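Local structure of uncharacterized protein (Gallus gallus, 3WXB) at residues L40-H45 with G253-L258; L146-F151 with R210-G215. The protein is an NAD(P)H-dependent carbonyl reductase of the short-chain dehydrogenase/reductase family, expressed in chicken fatty liver. All blocks are in the same frame, centred on the assembly; numbering follows the deposited sequence.

Contact 1: L40-H45 with G253-L258; sequences LGFVQH and GMLKVL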
loop_
_atom_site.group_PDB
_atom_site.type_symbol
_atom_site.label_atom_id
_atom_site.label_comp_id
_atom_site.label_asym_id
_atom_site.label_seq_id
_atom_site.Cartn_x
_atom_site.Cartn_y
_atom_site.Cartn_z
ATOM N N LEU A 40 -13.662 -20.002 0.271
ATOM C CA LEU A 40 -14.620 -21.142 0.300
ATOM C C LEU A 40 -15.821 -20.845 1.225
ATOM O O LEU A 40 -16.983 -21.081 0.827
ATOM C CB LEU A 40 -13.928 -22.475 0.664
ATOM C CG LEU A 40 -14.830 -23.736 0.667
ATOM C CD1 LEU A 40 -15.494 -23.987 -0.705
ATOM C CD2 LEU A 40 -14.046 -24.949 1.150
ATOM N N GLY A 41 -15.548 -20.290 2.414
ATOM C CA GLY A 41 -16.612 -19.795 3.294
ATOM C C GLY A 41 -17.596 -18.850 2.604
ATOM O O GLY A 41 -18.815 -19.023 2.703
ATOM N N PHE A 42 -17.083 -17.852 1.886
ATOM C CA PHE A 42 -17.956 -16.966 1.156
ATOM C C PHE A 42 -18.906 -17.742 0.247
ATOM O O PHE A 42 -20.134 -17.462 0.223
ATOM C CB PHE A 42 -17.185 -15.929 0.326
ATOM C CG PHE A 42 -16.865 -14.663 1.109
ATOM C CD1 PHE A 42 -17.902 -13.846 1.565
ATOM C CD2 PHE A 42 -15.549 -14.296 1.381
ATOM C CE1 PHE A 42 -17.628 -12.693 2.290
ATOM C CE2 PHE A 42 -15.238 -13.146 2.101
ATOM C CZ PHE A 42 -16.326 -12.311 2.561
ATOM N N VAL A 43 -18.356 -18.716 -0.482
ATOM C CA VAL A 43 -19.174 -19.507 -1.447
ATOM C C VAL A 43 -20.291 -20.269 -0.759
ATOM O O VAL A 43 -21.466 -20.162 -1.186
ATOM C CB VAL A 43 -18.304 -20.392 -2.387
ATOM C CG1 VAL A 43 -19.166 -21.439 -3.130
ATOM C CG2 VAL A 43 -17.618 -19.445 -3.405
ATOM N N GLN A 44 -19.944 -20.996 0.292
ATOM C CA GLN A 44 -20.910 -21.776 1.066
ATOM C C GLN A 44 -22.015 -20.879 1.685
ATOM O O GLN A 44 -23.196 -21.236 1.721
ATOM C CB GLN A 44 -20.189 -22.516 2.204
ATOM C CG GLN A 44 -19.081 -23.536 1.733
ATOM C CD GLN A 44 -18.284 -24.048 2.857
ATOM O OE1 GLN A 44 -17.958 -23.310 3.818
ATOM N NE2 GLN A 44 -17.940 -25.340 2.786
ATOM N N HIS A 45 -21.610 -19.729 2.236
ATOM C CA HIS A 45 -22.577 -18.821 2.859
ATOM C C HIS A 45 -23.449 -18.142 1.841
ATOM O O HIS A 45 -24.689 -17.951 2.084
ATOM C CB HIS A 45 -21.874 -17.823 3.802
ATOM C CG HIS A 45 -21.493 -18.431 5.115
ATOM N ND1 HIS A 45 -22.065 -18.052 6.311
ATOM C CD2 HIS A 45 -20.585 -19.387 5.421
ATOM C CE1 HIS A 45 -21.521 -18.751 7.302
ATOM N NE2 HIS A 45 -20.627 -19.574 6.782
ATOM N N GLY A 253 -20.331 -13.064 9.767
ATOM C CA GLY A 253 -20.217 -11.669 10.181
ATOM C C GLY A 253 -20.086 -10.713 9.001
ATOM O O GLY A 253 -20.852 -9.720 8.910
ATOM N N MET A 254 -19.109 -10.968 8.093
ATOM C CA MET A 254 -18.927 -10.089 6.945
ATOM C C MET A 254 -20.174 -9.912 6.084
ATOM O O MET A 254 -20.418 -8.846 5.495
ATOM C CB MET A 254 -17.705 -10.520 6.064
ATOM C CG MET A 254 -16.323 -10.192 6.815
ATOM S SD MET A 254 -14.956 -10.584 5.697
ATOM C CE MET A 254 -14.980 -12.403 5.794
ATOM N N LEU A 255 -20.932 -10.980 5.933
ATOM C CA LEU A 255 -22.084 -10.885 5.085
ATOM C C LEU A 255 -23.173 -10.036 5.797
ATOM O O LEU A 255 -23.883 -9.296 5.141
ATOM C CB LEU A 255 -22.588 -12.322 4.741
ATOM C CG LEU A 255 -21.791 -13.080 3.658
ATOM C CD1 LEU A 255 -21.528 -12.270 2.407
ATOM C CD2 LEU A 255 -20.453 -13.316 4.210
ATOM N N LYS A 256 -23.298 -10.153 7.118
ATOM C CA LYS A 256 -24.232 -9.253 7.871
ATOM C C LYS A 256 -23.810 -7.777 7.710
ATOM O O LYS A 256 -24.622 -6.887 7.336
ATOM C CB LYS A 256 -24.279 -9.697 9.340
ATOM C CG LYS A 256 -25.386 -10.824 9.539
ATOM C CD LYS A 256 -25.237 -11.852 10.603
ATOM C CE LYS A 256 -24.444 -11.502 11.795
ATOM N NZ LYS A 256 -24.406 -12.826 12.548
ATOM N N VAL A 257 -22.495 -7.533 7.868
ATOM C CA VAL A 257 -21.930 -6.219 7.594
ATOM C C VAL A 257 -22.332 -5.752 6.243
ATOM O O VAL A 257 -22.926 -4.651 6.130
ATOM C CB VAL A 257 -20.369 -6.153 7.749
ATOM C CG1 VAL A 257 -19.874 -4.713 7.264
ATOM C CG2 VAL A 257 -20.016 -6.424 9.151
ATOM N N LEU A 258 -22.089 -6.523 5.178
ATOM C CA LEU A 258 -22.436 -6.013 3.816
ATOM C C LEU A 258 -23.944 -5.734 3.689
ATOM O O LEU A 258 -24.360 -4.772 3.013
ATOM C CB LEU A 258 -22.084 -7.037 2.731
ATOM C CG LEU A 258 -20.563 -7.383 2.595
ATOM C CD1 LEU A 258 -20.371 -8.196 1.286
ATOM C CD2 LEU A 258 -19.701 -6.148 2.592
#

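Contact 2: L146-F151 with R210-G215; sequences LLSQAF and RCQSMG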
loop_
_atom_site.group_PDB
_atom_site.type_symbol
_atom_site.label_atom_id
_atom_site.label_comp_id
_atom_site.label_asym_id
_atom_site.label_seq_id
_atom_site.Cartn_x
_atom_site.Cartn_y
_atom_site.Cartn_z
ATOM N N LEU A 146 -6.877 -4.867 -11.138
ATOM C CA LEU A 146 -7.053 -5.369 -12.503
ATOM C C LEU A 146 -8.363 -6.117 -12.665
ATOM O O LEU A 146 -9.054 -5.969 -13.690
ATOM C CB LEU A 146 -5.906 -6.345 -12.833
ATOM C CG LEU A 146 -4.623 -5.815 -13.481
ATOM C CD1 LEU A 146 -4.318 -4.391 -13.327
ATOM C CD2 LEU A 146 -3.413 -6.705 -13.176
ATOM N N LEU A 147 -8.700 -6.882 -11.653
ATOM C CA LEU A 147 -9.978 -7.613 -11.626
ATOM C C LEU A 147 -11.172 -6.619 -11.612
ATOM O O LEU A 147 -12.143 -6.787 -12.359
ATOM C CB LEU A 147 -10.015 -8.552 -10.450
ATOM C CG LEU A 147 -9.186 -9.830 -10.673
ATOM C CD1 LEU A 147 -8.787 -10.478 -9.339
ATOM C CD2 LEU A 147 -10.000 -10.886 -11.534
ATOM N N SER A 148 -11.071 -5.594 -10.770
ATOM C CA SER A 148 -12.058 -4.521 -10.742
ATOM C C SER A 148 -12.198 -3.857 -12.122
ATOM O O SER A 148 -13.338 -3.660 -12.615
ATOM C CB SER A 148 -11.728 -3.510 -9.615
ATOM O OG SER A 148 -11.810 -4.204 -8.383
ATOM N N GLN A 149 -11.069 -3.544 -12.768
ATOM C CA GLN A 149 -11.130 -2.947 -14.111
ATOM C C GLN A 149 -11.844 -3.911 -15.078
ATOM O O GLN A 149 -12.680 -3.487 -15.873
ATOM C CB GLN A 149 -9.749 -2.653 -14.685
ATOM C CG GLN A 149 -9.069 -1.405 -14.184
ATOM C CD GLN A 149 -7.577 -1.384 -14.590
ATOM O OE1 GLN A 149 -7.017 -2.406 -14.945
ATOM N NE2 GLN A 149 -6.947 -0.220 -14.490
ATOM N N ALA A 150 -11.495 -5.195 -15.022
ATOM C CA ALA A 150 -12.027 -6.149 -15.991
ATOM C C ALA A 150 -13.528 -6.435 -15.747
ATOM O O ALA A 150 -14.289 -6.698 -16.692
ATOM C CB ALA A 150 -11.194 -7.442 -15.975
ATOM N N PHE A 151 -13.971 -6.367 -14.483
ATOM C CA PHE A 151 -15.367 -6.584 -14.199
ATOM C C PHE A 151 -16.195 -5.267 -14.217
ATOM O O PHE A 151 -17.430 -5.293 -14.091
ATOM C CB PHE A 151 -15.536 -7.433 -12.916
ATOM C CG PHE A 151 -15.228 -8.865 -13.140
ATOM C CD1 PHE A 151 -16.177 -9.713 -13.738
ATOM C CD2 PHE A 151 -13.959 -9.374 -12.878
ATOM C CE1 PHE A 151 -15.880 -11.066 -13.983
ATOM C CE2 PHE A 151 -13.645 -10.688 -13.132
ATOM C CZ PHE A 151 -14.589 -11.543 -13.699
ATOM N N ARG A 210 -10.282 3.038 -1.236
ATOM C CA ARG A 210 -10.607 4.445 -1.143
ATOM C C ARG A 210 -10.722 5.102 -2.535
ATOM O O ARG A 210 -11.706 5.741 -2.826
ATOM C CB ARG A 210 -9.575 5.161 -0.275
ATOM C CG ARG A 210 -10.015 6.428 0.394
ATOM C CD ARG A 210 -11.022 6.094 1.408
ATOM N NE ARG A 210 -11.196 7.018 2.500
ATOM C CZ ARG A 210 -11.384 8.315 2.384
ATOM N NH1 ARG A 210 -11.346 8.881 1.208
ATOM N NH2 ARG A 210 -11.584 9.061 3.455
ATOM N N CYS A 211 -9.692 4.950 -3.369
ATOM C CA CYS A 211 -9.707 5.543 -4.687
ATOM C C CYS A 211 -10.886 5.007 -5.518
ATOM O O CYS A 211 -11.496 5.770 -6.275
ATOM C CB CYS A 211 -8.371 5.306 -5.476
ATOM S SG CYS A 211 -6.982 6.138 -4.634
ATOM N N GLN A 212 -11.118 3.703 -5.459
ATOM C CA GLN A 212 -12.230 3.073 -6.160
ATOM C C GLN A 212 -13.555 3.707 -5.669
ATOM O O GLN A 212 -14.418 4.040 -6.476
ATOM C CB GLN A 212 -12.222 1.573 -5.891
ATOM C CG GLN A 212 -11.120 0.776 -6.622
ATOM C CD GLN A 212 -11.119 -0.714 -6.305
ATOM O OE1 GLN A 212 -10.934 -1.562 -7.201
ATOM N NE2 GLN A 212 -11.296 -1.043 -5.101
ATOM N N SER A 213 -13.708 3.864 -4.377
ATOM C CA SER A 213 -14.982 4.436 -3.898
ATOM C C SER A 213 -15.222 5.819 -4.524
ATOM O O SER A 213 -16.358 6.160 -4.941
ATOM C CB SER A 213 -15.053 4.520 -2.361
ATOM O OG SER A 213 -14.251 5.620 -1.892
ATOM N N MET A 214 -14.139 6.585 -4.654
ATOM C CA MET A 214 -14.260 7.936 -5.166
ATOM C C MET A 214 -14.533 7.931 -6.659
ATOM O O MET A 214 -15.443 8.618 -7.094
ATOM C CB MET A 214 -13.003 8.774 -4.859
ATOM C CG MET A 214 -12.799 9.025 -3.402
ATOM S SD MET A 214 -13.956 10.348 -2.888
ATOM C CE MET A 214 -13.217 11.771 -3.701
ATOM N N GLY A 215 -13.716 7.199 -7.421
ATOM C CA GLY A 215 -13.774 7.224 -8.889
ATOM C C GLY A 215 -14.966 6.441 -9.431
ATOM O O GLY A 215 -15.433 6.733 -10.530
#

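Contact 1: L40-H45 with G253-L258
The outer end of the F42 ring meets two consecutive residues of the helix facing it, M254 at CZ and CE2 and L255 at CD1 and CE1, with M254 CE and L255 CD2 both on one side of the ring plane. The CB of F42 does not aim at that helix. With chi1 at -88° the ring swings across, and its CE1 and CZ atoms do most of the touching. The M254 and F42 side chains cross at about a right angle. The M254 chain bends at chi3 (-75°) and brings the terminal methyl to the far end of the ring, where M254 CE lies 3.5 Å from F42 CZ and 3.8 Å from F42 CE2. The sulfur follows, with M254 SD 3.8 Å from F42 CZ. From the ring centroid of F42 to M254 SD is 5.1 Å, 70° off the ring normal, so this Met-aromatic contact is oblique. L255 works on the neighbouring CD1-CE1 side with both of its methyls. L255 CD2 approaches obliquely, 3.5 Å from F42 CE1, whereas L255 CD1 sits at the ring edge, in plane, 3.9 Å from F42 CE1. Three buried, apolar side chains thus close the gap between the helices. I177 of strand 173-177 touches both F42 and M254, linking the cluster to the sheet, and M254 also touches P228 and W272. Farther along, H45 NE2 is hydrogen-bonded to D248 OD1, a polar tie to the same helix 247-260. The side chain of M254 is about 7 Å from the bound NADPH. This is helix-helix packing on one face of a Rossmann fold: helix 37-47, which follows the first strand and the cofactor-binding turn, lies against helix 247-260, which leads into the last strand.

Contact 2: L146-F151 with R210-G215
S148 and Q212 turn their first torsions the same way, each outer atom anti to the carbonyl carbon (chi1 -63° for S148 OG, -74° for Q212 CG). Beyond CG the glutamine chain is extended, chi2 179°, and spans the space between helices whose nearest CA atoms, those of S148 and Q212, are 8.9 Å apart. The amide end arrives beside the short serine side chain. As modelled, Q212 OE1 is 3.0 Å from S148 OG and 3.2 Å from S148 CB, but the amide is probably turned over, so which of its two polar atoms faces the hydroxyl is doubtful. S148 OG already has a partner one turn back in its own helix, the backbone O of P144. On the sheet side, I174 of strand 173-177 touches both side chains. At the outer side of helix 130-160, Q149 NE2 is hydrogen-bonded to I125 O and E128 O of the second subunit. Since a carbonyl can only accept, the serine hydrogen is directed to P144 O; with the amide reversed, Q212 could present an N-H to S148 OG, giving a possible hydrogen bond between two buried polar groups over the sheet.

How the contacts relate
From the N terminus, the chain lays down helix 37-47 after the first strand and passes through the second, third and fourth strands to helix 130-160, which carries the first half of contact 2. Strand 173-177 follows, and helix 196-216 then closes that loop, so contact 2 is nested inside the longer loop that contact 1 closes when helix 247-260 comes back to helix 37-47. The two lie on opposite sides of the chain's centre, their own centres 21 Å apart, and do not touch. Strand 173-177 lies between them: I177 reaches contact 1, I174 contact 2. Together they pair helices on both faces of the seven-stranded parallel sheet.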